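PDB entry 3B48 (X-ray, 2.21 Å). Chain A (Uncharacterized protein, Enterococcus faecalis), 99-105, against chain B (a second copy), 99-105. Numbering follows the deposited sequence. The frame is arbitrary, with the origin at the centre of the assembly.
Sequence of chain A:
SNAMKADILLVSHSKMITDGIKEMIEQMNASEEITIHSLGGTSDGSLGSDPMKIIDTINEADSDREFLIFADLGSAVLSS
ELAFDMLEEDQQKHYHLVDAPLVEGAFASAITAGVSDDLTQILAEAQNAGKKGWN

Chain A (99-105) DAPLVEG
Chain B 99-105: DAPLVEG

How does chain B enter the contact? Asp B99 (phi/psi -75/82) lies out of reach of chain A, and Ala B100 is extended (-158/153), its CB pointing away. Pro B101 (-68/152, C-gamma endo) stands at the N-cap position of a helix, matched with Pro A101 (-66/140, same pucker), their CA atoms 6.0 Å apart. Pro B101 CB lies 3.3 Å from Pro A101 CB, a tight apolar contact between two buried residues. From residue 101 to 105 the chains run in nearly opposite directions.

What does the first turn of helix offer the partner? The amide of Leu B102 (-57/-63, chi1 t, chi2 p) has no backbone acceptor within the stretch; Leu B102 N donates a 2.8 Å hydrogen bond to Glu A104 OE2 (-63/-34; chi1 m, chi2 99°, chi3 -32°), N-H...acceptor angle 149°. The CA-to-CB bond of Val B103 (-66/-58, t) points toward chain A, and its CG2 packs 3.6 Å from Val A103 CG2 (-83/-61, t). The register is reciprocal: Leu B102 CA lies 7.1 Å from Val A103 CA, Val B103 CA 7.2 Å from Leu A102 CA.

Why does a buried glutamate suit position 104? Glu B104 (-67/-42; chi1 m, chi2 91°, chi3 -20°) reaches the other helix start, where its OE2 accepts a 2.8 Å hydrogen bond from Leu A102 N (-54/-49, t, p) at a 165° N-H...acceptor angle. A water O donates to Glu B104 OE1 and Glu A104 OE1, each at 2.7 Å, and accepts from Val A103 N at 3.3 Å and Val B103 N at 3.2 Å. Both carboxylate oxygens are thus satisfied despite burial.

What backs the contact within chain B? Gly B105, itself out of reach, bonds through N to Pro B101 O at 2.8 Å; a CB there would clash with that oxygen.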

# COMPACT_ATOMS: atom_id res chain seq x y z
N ASP A 99 13.24 0.37 1.73
CA ASP A 99 12.58 0.14 3.02
C ASP A 99 11.46 1.15 3.14
O ASP A 99 11.61 2.14 3.81
CB ASP A 99 13.57 0.26 4.18
CG ASP A 99 13.22 -0.67 5.35
OD1 ASP A 99 12.61 -1.75 5.08
OD2 ASP A 99 13.54 -0.29 6.52
N ALA A 100 10.36 0.90 2.43
CA ALA A 100 9.26 1.86 2.34
C ALA A 100 7.93 1.13 2.26
O ALA A 100 7.93 -0.06 1.98
CB ALA A 100 9.44 2.75 1.14
N PRO A 101 6.79 1.84 2.52
CA PRO A 101 5.47 1.29 2.21
C PRO A 101 5.26 1.13 0.71
O PRO A 101 5.62 2.02 -0.08
CB PRO A 101 4.50 2.35 2.73
CG PRO A 101 5.30 3.60 2.87
CD PRO A 101 6.70 3.18 3.14
N LEU A 102 4.63 0.03 0.32
CA LEU A 102 4.48 -0.27 -1.09
C LEU A 102 3.84 0.86 -1.90
O LEU A 102 4.38 1.24 -2.92
CB LEU A 102 3.74 -1.60 -1.31
CG LEU A 102 3.33 -1.93 -2.75
CD1 LEU A 102 4.55 -2.23 -3.70
CD2 LEU A 102 2.41 -3.07 -2.70
N VAL A 103 2.72 1.41 -1.44
CA VAL A 103 1.97 2.35 -2.26
C VAL A 103 2.55 3.76 -2.16
O VAL A 103 2.98 4.31 -3.16
CB VAL A 103 0.48 2.38 -1.90
CG1 VAL A 103 -0.22 3.52 -2.71
CG2 VAL A 103 -0.20 0.98 -2.11
N GLU A 104 2.57 4.31 -0.95
CA GLU A 104 3.12 5.63 -0.66
C GLU A 104 4.62 5.72 -0.95
O GLU A 104 5.13 6.76 -1.39
CB GLU A 104 2.82 6.01 0.80
CG GLU A 104 1.30 5.96 1.18
CD GLU A 104 0.88 4.67 1.92
OE1 GLU A 104 1.44 3.57 1.66
OE2 GLU A 104 -0.03 4.76 2.77
N GLY A 105 5.33 4.62 -0.72
CA GLY A 105 6.77 4.56 -0.97
C GLY A 105 6.99 4.73 -2.45
O GLY A 105 7.80 5.56 -2.86
N ASP B 99 -2.66 6.45 11.42
CA ASP B 99 -1.45 6.99 10.82
C ASP B 99 -0.51 5.85 10.48
O ASP B 99 0.43 5.54 11.21
CB ASP B 99 -0.78 8.00 11.74
CG ASP B 99 0.05 8.99 10.98
OD1 ASP B 99 0.60 8.61 9.92
OD2 ASP B 99 0.15 10.15 11.41
N ALA B 100 -0.77 5.23 9.32
CA ALA B 100 -0.09 4.00 8.91
C ALA B 100 -0.19 3.85 7.40
O ALA B 100 -1.14 4.35 6.80
CB ALA B 100 -0.73 2.77 9.61
N PRO B 101 0.78 3.14 6.78
CA PRO B 101 0.66 2.98 5.34
C PRO B 101 -0.54 2.11 5.01
O PRO B 101 -0.93 1.27 5.83
CB PRO B 101 1.97 2.32 4.91
CG PRO B 101 2.57 1.75 6.12
CD PRO B 101 1.98 2.46 7.31
N LEU B 102 -1.11 2.35 3.83
CA LEU B 102 -2.34 1.75 3.41
C LEU B 102 -2.36 0.20 3.41
O LEU B 102 -3.18 -0.41 4.12
CB LEU B 102 -2.76 2.33 2.03
CG LEU B 102 -4.06 1.78 1.44
CD1 LEU B 102 -5.33 2.06 2.31
CD2 LEU B 102 -4.27 2.24 0.03
N VAL B 103 -1.50 -0.44 2.59
CA VAL B 103 -1.49 -1.91 2.49
C VAL B 103 -1.03 -2.55 3.82
O VAL B 103 -1.77 -3.35 4.44
CB VAL B 103 -0.59 -2.42 1.31
CG1 VAL B 103 -0.60 -3.98 1.27
CG2 VAL B 103 -1.07 -1.86 -0.03
N GLU B 104 0.17 -2.18 4.24
CA GLU B 104 0.80 -2.76 5.40
C GLU B 104 0.11 -2.44 6.71
O GLU B 104 -0.02 -3.32 7.54
CB GLU B 104 2.29 -2.41 5.45
CG GLU B 104 3.08 -2.86 4.19
CD GLU B 104 3.15 -1.77 3.09
OE1 GLU B 104 2.32 -0.83 3.07
OE2 GLU B 104 4.05 -1.85 2.26
N GLY B 105 -0.34 -1.21 6.91
CA GLY B 105 -1.16 -0.87 8.09
C GLY B 105 -2.42 -1.72 8.19
O GLY B 105 -2.66 -2.38 9.22
O HOH W 1 1.14 0.92 1.40